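Local coordinates for uncharacterized protein AsqI (Emericella nidulans, PDB 5YY3), which catalyses, as a zinc-dependent cyclopenase of the tyrosinase family, the ring contraction of 4'-methoxycyclopenin to 4'-methoxyviridicatin in aspoquinolone biosynthesis, at residues H127-D130 / A131-K135; R290-E293 / W294-N297; E543-P546 / R547-S550. All coordinates share one frame; numbering follows the deposited sequence.

Contact 1: H127-D130 / A131-K135; sequences HSKD and AQQRK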
ATOM      1  N   HIS A 127     -37.392 -14.292 -27.630  1.00 37.74           N
ATOM      2  CA  HIS A 127     -38.440 -15.278 -27.383  1.00 35.18           C
ATOM      3  C   HIS A 127     -39.327 -15.554 -28.597  1.00 32.14           C
ATOM      4  O   HIS A 127     -40.254 -16.351 -28.520  1.00 36.71           O
ATOM      5  CB  HIS A 127     -39.282 -14.832 -26.195  1.00 36.83           C
ATOM      6  CG  HIS A 127     -38.492 -14.681 -24.932  1.00 36.70           C
ATOM      7  ND1 HIS A 127     -38.275 -15.728 -24.063  1.00 36.20           N
ATOM      8  CD2 HIS A 127     -37.854 -13.611 -24.403  1.00 35.64           C
ATOM      9  CE1 HIS A 127     -37.542 -15.307 -23.049  1.00 37.19           C
ATOM     10  NE2 HIS A 127     -37.272 -14.027 -23.228  1.00 34.75           N
ATOM     11  N   SER A 128     -39.020 -14.908 -29.719  1.00 35.51           N
ATOM     12  CA  SER A 128     -39.683 -15.205 -30.985  1.00 36.39           C
ATOM     13  C   SER A 128     -39.202 -16.510 -31.606  1.00 40.27           C
ATOM     14  O   SER A 128     -38.011 -16.656 -31.917  1.00 42.23           O
ATOM     15  CB  SER A 128     -39.454 -14.084 -31.984  1.00 35.95           C
ATOM     16  OG  SER A 128     -39.601 -14.592 -33.301  1.00 39.97           O
ATOM     17  N   LYS A 129     -40.126 -17.447 -31.806  1.00 39.13           N
ATOM     18  CA  LYS A 129     -39.787 -18.723 -32.424  1.00 37.54           C
ATOM     19  C   LYS A 129     -39.295 -18.498 -33.845  1.00 43.28           C
ATOM     20  O   LYS A 129     -38.392 -19.193 -34.319  1.00 42.96           O
ATOM     21  CB  LYS A 129     -40.978 -19.676 -32.423  1.00 42.04           C
ATOM     22  CG  LYS A 129     -40.658 -21.021 -33.087  1.00 56.09           C
ATOM     23  CD  LYS A 129     -41.459 -22.187 -32.507  1.00 55.04           C
ATOM     24  CE  LYS A 129     -41.131 -23.472 -33.250  1.00 61.62           C
ATOM     25  NZ  LYS A 129     -42.156 -24.541 -33.052  1.00 64.92           N
ATOM     26  N   ASP A 130     -39.877 -17.510 -34.519  1.00 46.45           N
ATOM     27  CA  ASP A 130     -39.415 -17.155 -35.859  1.00 47.89           C
ATOM     28  C   ASP A 130     -37.955 -16.708 -35.815  1.00 45.98           C
ATOM     29  O   ASP A 130     -37.136 -17.169 -36.610  1.00 48.71           O
ATOM     30  CB  ASP A 130     -40.282 -16.051 -36.475  1.00 44.52           C
ATOM     31  CG  ASP A 130     -40.113 -15.952 -37.985  1.00 44.04           C
ATOM     32  OD1 ASP A 130     -40.013 -17.011 -38.646  1.00 46.56           O
ATOM     33  OD2 ASP A 130     -40.067 -14.814 -38.513  1.00 47.58           O
ATOM     34  N   ALA A 131     -37.631 -15.820 -34.879  1.00 43.02           N
ATOM     35  CA  ALA A 131     -36.274 -15.289 -34.798  1.00 44.65           C
ATOM     36  C   ALA A 131     -35.276 -16.389 -34.450  1.00 44.13           C
ATOM     37  O   ALA A 131     -34.185 -16.440 -35.010  1.00 41.73           O
ATOM     38  CB  ALA A 131     -36.190 -14.150 -33.776  1.00 40.22           C
ATOM     39  N   GLN A 132     -35.657 -17.273 -33.536  1.00 40.93           N
ATOM     40  CA  GLN A 132     -34.757 -18.330 -33.094  1.00 43.01           C
ATOM     41  C   GLN A 132     -34.397 -19.274 -34.227  1.00 49.93           C
ATOM     42  O   GLN A 132     -33.221 -19.584 -34.429  1.00 48.79           O
ATOM     43  CB  GLN A 132     -35.383 -19.109 -31.948  1.00 42.00           C
ATOM     44  CG  GLN A 132     -35.610 -18.258 -30.728  1.00 43.72           C
ATOM     45  CD  GLN A 132     -36.484 -18.948 -29.738  1.00 42.91           C
ATOM     46  OE1 GLN A 132     -36.804 -20.124 -29.907  1.00 46.05           O
ATOM     47  NE2 GLN A 132     -36.886 -18.233 -28.696  1.00 41.42           N
ATOM     48  N   GLN A 133     -35.411 -19.714 -34.971  1.00 47.59           N
ATOM     49  CA  GLN A 133     -35.192 -20.641 -36.077  1.00 50.26           C
ATOM     50  C   GLN A 133     -34.469 -19.947 -37.239  1.00 47.56           C
ATOM     51  O   GLN A 133     -33.698 -20.578 -37.961  1.00 51.40           O
ATOM     52  CB  GLN A 133     -36.526 -21.258 -36.533  1.00 53.13           C
ATOM     53  CG  GLN A 133     -37.468 -20.288 -37.238  1.00 58.32           C
ATOM     54  CD  GLN A 133     -38.847 -20.881 -37.522  1.00 63.00           C
ATOM     55  OE1 GLN A 133     -39.476 -21.490 -36.644  1.00 60.75           O
ATOM     56  NE2 GLN A 133     -39.321 -20.700 -38.752  1.00 62.46           N
ATOM     57  N   ARG A 134     -34.696 -18.645 -37.394  1.00 46.88           N
ATOM     58  CA  ARG A 134     -34.011 -17.859 -38.421  1.00 47.94           C
ATOM     59  C   ARG A 134     -32.659 -17.349 -37.934  1.00 50.28           C
ATOM     60  O   ARG A 134     -32.042 -16.495 -38.573  1.00 46.41           O
ATOM     61  CB  ARG A 134     -34.878 -16.675 -38.863  1.00 48.80           C
ATOM     62  CG  ARG A 134     -36.132 -17.094 -39.613  1.00 49.32           C
ATOM     63  CD  ARG A 134     -37.105 -15.942 -39.814  1.00 42.23           C
ATOM     64  NE  ARG A 134     -36.559 -14.849 -40.616  1.00 47.37           N
ATOM     65  CZ  ARG A 134     -37.309 -13.915 -41.193  1.00 44.60           C
ATOM     66  NH1 ARG A 134     -36.754 -12.947 -41.907  1.00 43.45           N
ATOM     67  NH2 ARG A 134     -38.627 -13.962 -41.064  1.00 47.66           N
ATOM     68  N   LYS A 135     -32.218 -17.883 -36.795  1.00 50.55           N
ATOM     69  CA  LYS A 135     -30.978 -17.492 -36.118  1.00 48.86           C
ATOM     70  C   LYS A 135     -30.759 -15.971 -36.099  1.00 50.50           C
ATOM     71  O   LYS A 135     -29.626 -15.496 -36.173  1.00 52.52           O
ATOM     72  CB  LYS A 135     -29.764 -18.222 -36.747  1.00 54.12           C
ATOM     73  CG  LYS A 135     -29.400 -17.825 -38.191  1.00 63.09           C
ATOM     74  CD  LYS A 135     -28.465 -18.838 -38.868  1.00 74.58           C
ATOM     75  CE  LYS A 135     -27.488 -18.156 -39.833  1.00 70.31           C
ATOM     76  NZ  LYS A 135     -26.759 -19.161 -40.653  1.00 60.85           N
TER
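Asp130 turns its carboxylate along the helix toward Arg134 because its CG stands opposite the backbone N (chi1 -163°), while the arginine chain, bent at chi3, brings NH2 to within 3.1 Å of Asp130 OD2. The result is a salt bridge that spans the helix from its first turn to Arg134; its hydrogen bond is weak, with an N-H...O angle of 134°, and the carboxylate and guanidinium planes stand 80° apart. The methylene CD of Arg134 packs against the same carboxylate, 3.3 Å from Asp130 OD1. Both charges have partners beyond the turn: Asp130 OD2 also accepts from Leu97 N, at the start of helix 97-109, and Arg134 NH2 pairs with Glu98.

Ser128, just before the helix, is its N-cap. Its OG accepts from Ala131 N at 2.8 Å and its carbonyl O from Gln132 N at 2.9 Å. The extended Gln132 side chain runs back past that carbonyl and lays its amide NE2 against His127 CA, 3.6 Å away, where it donates to Thr126 O. Lys135, with positive phi, is the C-prime residue of a Schellman motif: Ile136 N bonds Ala131 O and Lys135 N bonds Gln132 O.

A five-residue helix is thus closed at both ends. The buried Asp130, near its N-terminus, is probably stabilised by the helix dipole, and the bonds to Leu97 N and Glu98 tie helix 129-133 to helix 97-109.

Contact 2: R290-E293 / W294-N297; sequences RLEE and WRDN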
ATOM      1  N   ARG A 290     -40.048   1.797   3.291  1.00 28.48           N
ATOM      2  CA  ARG A 290     -40.967   0.923   2.574  1.00 27.44           C
ATOM      3  C   ARG A 290     -40.237  -0.358   2.100  1.00 28.12           C
ATOM      4  O   ARG A 290     -40.788  -1.462   2.160  1.00 25.25           O
ATOM      5  CB  ARG A 290     -41.573   1.689   1.389  1.00 28.64           C
ATOM      6  CG  ARG A 290     -42.606   0.935   0.571  1.00 35.05           C
ATOM      7  CD  ARG A 290     -43.853   0.639   1.380  1.00 38.65           C
ATOM      8  NE  ARG A 290     -44.812  -0.150   0.606  1.00 42.92           N
ATOM      9  CZ  ARG A 290     -45.675  -1.011   1.145  1.00 45.86           C
ATOM     10  NH1 ARG A 290     -45.695  -1.204   2.461  1.00 49.32           N
ATOM     11  NH2 ARG A 290     -46.498  -1.703   0.368  1.00 41.58           N
ATOM     12  N   LEU A 291     -38.993  -0.206   1.644  1.00 23.47           N
ATOM     13  CA  LEU A 291     -38.203  -1.357   1.211  1.00 24.26           C
ATOM     14  C   LEU A 291     -37.816  -2.215   2.414  1.00 26.47           C
ATOM     15  O   LEU A 291     -37.901  -3.444   2.363  1.00 25.09           O
ATOM     16  CB  LEU A 291     -36.957  -0.906   0.449  1.00 25.45           C
ATOM     17  CG  LEU A 291     -37.257  -0.279  -0.913  1.00 26.18           C
ATOM     18  CD1 LEU A 291     -36.735   1.141  -0.952  1.00 30.43           C
ATOM     19  CD2 LEU A 291     -36.653  -1.085  -2.025  1.00 25.94           C
ATOM     20  N   GLU A 292     -37.418  -1.554   3.502  1.00 22.81           N
ATOM     21  CA  GLU A 292     -37.055  -2.247   4.736  1.00 23.18           C
ATOM     22  C   GLU A 292     -38.217  -3.112   5.243  1.00 23.48           C
ATOM     23  O   GLU A 292     -38.018  -4.250   5.671  1.00 25.08           O
ATOM     24  CB  GLU A 292     -36.628  -1.232   5.808  1.00 23.69           C
ATOM     25  CG  GLU A 292     -35.468  -0.344   5.388  1.00 23.42           C
ATOM     26  CD  GLU A 292     -35.024   0.614   6.468  1.00 25.78           C
ATOM     27  OE1 GLU A 292     -35.903   1.127   7.186  1.00 27.61           O
ATOM     28  OE2 GLU A 292     -33.799   0.866   6.595  1.00 28.03           O
ATOM     29  N   GLU A 293     -39.430  -2.574   5.183  1.00 26.56           N
ATOM     30  CA  GLU A 293     -40.611  -3.324   5.614  1.00 28.11           C
ATOM     31  C   GLU A 293     -40.805  -4.628   4.807  1.00 25.31           C
ATOM     32  O   GLU A 293     -40.957  -5.704   5.390  1.00 24.61           O
ATOM     33  CB  GLU A 293     -41.848  -2.444   5.515  1.00 25.02           C
ATOM     34  CG  GLU A 293     -43.134  -3.225   5.607  1.00 30.64           C
ATOM     35  CD  GLU A 293     -44.351  -2.334   5.751  1.00 36.41           C
ATOM     36  OE1 GLU A 293     -44.370  -1.244   5.132  1.00 35.85           O
ATOM     37  OE2 GLU A 293     -45.280  -2.737   6.489  1.00 40.25           O
ATOM     38  N   TRP A 294     -40.774  -4.525   3.478  1.00 27.29           N
ATOM     39  CA  TRP A 294     -40.758  -5.693   2.590  1.00 25.62           C
ATOM     40  C   TRP A 294     -39.685  -6.716   2.991  1.00 25.30           C
ATOM     41  O   TRP A 294     -39.976  -7.905   3.145  1.00 26.43           O
ATOM     42  CB  TRP A 294     -40.531  -5.249   1.134  1.00 28.63           C
ATOM     43  CG  TRP A 294     -41.695  -4.499   0.529  1.00 29.18           C
ATOM     44  CD1 TRP A 294     -42.992  -4.525   0.954  1.00 27.76           C
ATOM     45  CD2 TRP A 294     -41.662  -3.622  -0.612  1.00 28.83           C
ATOM     46  NE1 TRP A 294     -43.770  -3.723   0.153  1.00 32.29           N
ATOM     47  CE2 TRP A 294     -42.984  -3.157  -0.814  1.00 29.41           C
ATOM     48  CE3 TRP A 294     -40.651  -3.189  -1.480  1.00 25.86           C
ATOM     49  CZ2 TRP A 294     -43.320  -2.276  -1.854  1.00 27.75           C
ATOM     50  CZ3 TRP A 294     -40.984  -2.314  -2.518  1.00 26.74           C
ATOM     51  CH2 TRP A 294     -42.308  -1.866  -2.693  1.00 30.56           C
ATOM     52  N   ARG A 295     -38.453  -6.238   3.162  1.00 26.69           N
ATOM     53  CA  ARG A 295     -37.330  -7.064   3.611  1.00 27.20           C
ATOM     54  C   ARG A 295     -37.654  -7.770   4.924  1.00 26.08           C
ATOM     55  O   ARG A 295     -37.420  -8.970   5.062  1.00 23.10           O
ATOM     56  CB  ARG A 295     -36.065  -6.209   3.790  1.00 19.61           C
ATOM     57  CG  ARG A 295     -34.900  -6.935   4.473  1.00 23.15           C
ATOM     58  CD  ARG A 295     -33.899  -5.941   5.052  1.00 24.17           C
ATOM     59  NE  ARG A 295     -34.465  -5.268   6.214  1.00 28.64           N
ATOM     60  CZ  ARG A 295     -34.010  -4.131   6.736  1.00 25.15           C
ATOM     61  NH1 ARG A 295     -32.974  -3.515   6.183  1.00 26.49           N
ATOM     62  NH2 ARG A 295     -34.605  -3.598   7.810  1.00 20.21           N
ATOM     63  N   ASP A 296     -38.164  -7.005   5.890  1.00 23.79           N
ATOM     64  CA  ASP A 296     -38.486  -7.540   7.212  1.00 26.62           C
ATOM     65  C   ASP A 296     -39.536  -8.632   7.105  1.00 22.58           C
ATOM     66  O   ASP A 296     -39.515  -9.610   7.854  1.00 24.07           O
ATOM     67  CB  ASP A 296     -39.011  -6.446   8.143  1.00 28.59           C
ATOM     68  CG  ASP A 296     -37.956  -5.461   8.540  1.00 27.47           C
ATOM     69  OD1 ASP A 296     -36.756  -5.766   8.335  1.00 28.03           O
ATOM     70  OD2 ASP A 296     -38.329  -4.385   9.077  1.00 30.56           O
ATOM     71  N   ASN A 297     -40.470  -8.446   6.178  1.00 21.29           N
ATOM     72  CA  ASN A 297     -41.576  -9.376   6.044  1.00 25.17           C
ATOM     73  C   ASN A 297     -41.112 -10.663   5.364  1.00 23.27           C
ATOM     74  O   ASN A 297     -41.506 -11.759   5.767  1.00 23.37           O
ATOM     75  CB  ASN A 297     -42.733  -8.727   5.277  1.00 26.37           C
ATOM     76  CG  ASN A 297     -43.449  -7.660   6.093  1.00 27.93           C
ATOM     77  OD1 ASN A 297     -43.329  -7.617   7.315  1.00 27.33           O
ATOM     78  ND2 ASN A 297     -44.208  -6.808   5.419  1.00 21.70           N
TER
HETATM   79  O   HOH W   1     -31.938  -0.832   7.199  1.00 21.83           O
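Arg290 and Trp294, one helical turn apart, pack their side chains together. The indole nitrogen sits over the centre of the guanidinium face, with Trp294 NE1 3.4 Å from Arg290 NH2; since both atoms are donors, this is packing and not a hydrogen bond. The planes are inclined at 60°, which rules out a parallel stack. A bend at chi2 (66°) turns the guanidinium so that one face meets the indole NE1, and the ring also takes the Arg290 carbonyl O over one face, toward its rim.

Charged pairs make up the second group. Arg290 NH1 meets Glu293 OE1 at 3.0 Å in a salt bridge with a weak hydrogen bond, the carboxylate oxygen lying in the guanidinium plane. Arg295 grips its neighbour Asp296 side-on, NE and NH2 (3.1 Å) both donating to Asp296 OD1 from the same face of the carboxylate, so that the guanidinium is held against rotation. Glu292 CB lies over one face of that guanidinium, and a water links the two charged ends, which do not meet directly: it donates to Glu292 OE2 at 2.6 Å and accepts from Arg295 NH1.

The main-chain bonds are those of an alpha-helix, from the short Asp296 N to Glu292 O (2.8 Å) to the weak Trp294 N to Arg290 O (3.3 Å).

Within the fold, this part of helix 288-304 lies against helix 355-367: Trp294 meets the ring of Tyr358, and Leu291 packs on Leu355 and Tyr358. Another side reaches the second subunit, where Asp296 OD2 forms a salt bridge with Arg303 of that neighbouring chain.

Contact 3: E543-P546 / R547-S550; sequences EPDP and RYAS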
ATOM      1  N   GLU A 543     -17.021 -13.594 -30.194  1.00 31.51           N
ATOM      2  CA  GLU A 543     -16.650 -14.354 -31.394  1.00 35.46           C
ATOM      3  C   GLU A 543     -17.189 -15.773 -31.306  1.00 38.63           C
ATOM      4  O   GLU A 543     -17.047 -16.430 -30.276  1.00 38.08           O
ATOM      5  CB  GLU A 543     -15.131 -14.390 -31.582  1.00 36.75           C
ATOM      6  CG  GLU A 543     -14.522 -13.049 -31.938  1.00 39.79           C
ATOM      7  CD  GLU A 543     -14.794 -12.659 -33.381  1.00 53.25           C
ATOM      8  OE1 GLU A 543     -14.357 -13.405 -34.294  1.00 61.85           O
ATOM      9  OE2 GLU A 543     -15.458 -11.618 -33.598  1.00 54.32           O
ATOM     10  N   PRO A 544     -17.793 -16.265 -32.394  1.00 42.46           N
ATOM     11  CA  PRO A 544     -18.486 -17.551 -32.310  1.00 45.17           C
ATOM     12  C   PRO A 544     -17.529 -18.727 -32.247  1.00 40.12           C
ATOM     13  O   PRO A 544     -16.355 -18.595 -32.587  1.00 46.33           O
ATOM     14  CB  PRO A 544     -19.305 -17.601 -33.604  1.00 47.75           C
ATOM     15  CG  PRO A 544     -18.855 -16.424 -34.439  1.00 44.75           C
ATOM     16  CD  PRO A 544     -17.661 -15.809 -33.783  1.00 44.05           C
ATOM     17  N   ASP A 545     -18.046 -19.859 -31.788  1.00 49.02           N
ATOM     18  CA  ASP A 545     -17.319 -21.123 -31.803  1.00 55.98           C
ATOM     19  C   ASP A 545     -18.005 -22.104 -32.743  1.00 54.03           C
ATOM     20  O   ASP A 545     -19.166 -22.469 -32.513  1.00 53.09           O
ATOM     21  CB  ASP A 545     -17.240 -21.724 -30.400  1.00 53.40           C
ATOM     22  CG  ASP A 545     -15.962 -22.500 -30.174  1.00 59.67           C
ATOM     23  OD1 ASP A 545     -15.035 -22.385 -31.010  1.00 73.34           O
ATOM     24  OD2 ASP A 545     -15.887 -23.224 -29.158  1.00 57.26           O
ATOM     25  N   PRO A 546     -17.288 -22.525 -33.807  1.00 54.99           N
ATOM     26  CA  PRO A 546     -17.774 -23.499 -34.794  1.00 56.35           C
ATOM     27  C   PRO A 546     -18.436 -24.711 -34.145  1.00 60.02           C
ATOM     28  O   PRO A 546     -19.572 -25.072 -34.494  1.00 65.79           O
ATOM     29  CB  PRO A 546     -16.497 -23.914 -35.530  1.00 61.08           C
ATOM     30  CG  PRO A 546     -15.612 -22.730 -35.432  1.00 58.81           C
ATOM     31  CD  PRO A 546     -15.905 -22.098 -34.094  1.00 53.24           C
ATOM     32  N   ARG A 547     -17.732 -25.308 -33.185  1.00 55.09           N
ATOM     33  CA  ARG A 547     -18.200 -26.510 -32.504  1.00 54.31           C
ATOM     34  C   ARG A 547     -19.544 -26.302 -31.809  1.00 52.41           C
ATOM     35  O   ARG A 547     -20.245 -27.262 -31.485  1.00 52.75           O
ATOM     36  CB  ARG A 547     -17.156 -26.977 -31.484  1.00 57.46           C
ATOM     37  CG  ARG A 547     -15.730 -26.868 -31.977  1.00 59.91           C
ATOM     38  CD  ARG A 547     -14.837 -27.885 -31.296  1.00 66.53           C
ATOM     39  NE  ARG A 547     -13.419 -27.672 -31.596  1.00 84.15           N
ATOM     40  CZ  ARG A 547     -12.769 -28.202 -32.635  1.00 81.68           C
ATOM     41  NH1 ARG A 547     -13.405 -28.988 -33.496  1.00 73.63           N
ATOM     42  NH2 ARG A 547     -11.474 -27.949 -32.813  1.00 77.90           N
ATOM     43  N   TYR A 548     -19.913 -25.049 -31.577  1.00 54.31           N
ATOM     44  CA  TYR A 548     -21.113 -24.794 -30.800  1.00 57.35           C
ATOM     45  C   TYR A 548     -22.105 -23.877 -31.502  1.00 61.54           C
ATOM     46  O   TYR A 548     -22.755 -23.043 -30.866  1.00 66.72           O
ATOM     47  CB  TYR A 548     -20.726 -24.227 -29.438  1.00 50.27           C
ATOM     48  CG  TYR A 548     -20.272 -25.306 -28.486  1.00 48.38           C
ATOM     49  CD1 TYR A 548     -21.207 -26.095 -27.815  1.00 43.21           C
ATOM     50  CD2 TYR A 548     -18.915 -25.544 -28.253  1.00 44.33           C
ATOM     51  CE1 TYR A 548     -20.813 -27.092 -26.942  1.00 39.38           C
ATOM     52  CE2 TYR A 548     -18.506 -26.546 -27.373  1.00 44.04           C
ATOM     53  CZ  TYR A 548     -19.468 -27.317 -26.720  1.00 41.85           C
ATOM     54  OH  TYR A 548     -19.099 -28.319 -25.843  1.00 47.62           O
ATOM     55  N   ALA A 549     -22.234 -24.068 -32.815  1.00 61.83           N
ATOM     56  CA  ALA A 549     -23.167 -23.304 -33.634  1.00 54.92           C
ATOM     57  C   ALA A 549     -24.610 -23.400 -33.117  1.00 55.77           C
ATOM     58  O   ALA A 549     -25.387 -22.463 -33.284  1.00 54.75           O
ATOM     59  CB  ALA A 549     -23.085 -23.770 -35.094  1.00 54.65           C
ATOM     60  N   SER A 550     -24.974 -24.512 -32.482  1.00 56.66           N
ATOM     61  CA  SER A 550     -26.345 -24.648 -31.992  1.00 56.14           C
ATOM     62  C   SER A 550     -26.516 -23.995 -30.623  1.00 52.21           C
ATOM     63  O   SER A 550     -27.191 -22.972 -30.510  1.00 54.06           O
ATOM     64  CB  SER A 550     -26.779 -26.124 -31.942  1.00 58.91           C
ATOM     65  OG  SER A 550     -25.848 -26.945 -31.249  1.00 63.60           O
TER
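Asp545 and Tyr548 are joined by a tight turn in which Tyr548 N donates to Asp545 O at 2.8 Å, while Ala549 N makes a longer, weak bond of 3.3 Å to Pro546 O. Pro546 and Arg547 take the two central positions of the first of these turns with 3-10-like backbone angles.

Alongside the backbone bond, the two side chains run in the same direction. Asp545 OD2 comes up at the edge of the tyrosine ring, near its plane, 3.9 Å from Tyr548 CD2, and carboxylate and ring are inclined by only 27°. This places the ring's rim, rather than its pi face, against the acid. The torsion of the tyrosine, CG opposite the carbonyl carbon (chi1 -79°), sets the ring beside Asp545. Its far end is secured outside the turn, where the hydroxyl is hydrogen-bonded to Asp531 and the ring meets Lys537 in a cation-pi contact.

The chemistry is therefore chiefly main-chain: one sound bond and one weak one shape this turn within the surface loop between strands 523-528 and 571-580, and the tyrosine ties it to the loop segment around Asp531 and Lys537.

Overall arrangement
The three local contacts differ in chemistry as they differ in place. Contact 2 is buried, inside a long helix at a subunit interface, and combines aromatic packing with charged pairs. Contact 1 is partly buried and takes in a whole five-residue helix, where caps at both ends and one ion pair dominate. Contact 3, on the surface, has no regular helix and relies mainly on backbone bonds. Contacts 1 and 2 both fall in the domain related to the copper-containing domain of hemocyanin, yet their centres lie about 40 Å apart, whereas contact 3, in the Ig-like domain, has its centre about 17 Å from that of contact 1, with nearest atoms about 7 Å apart.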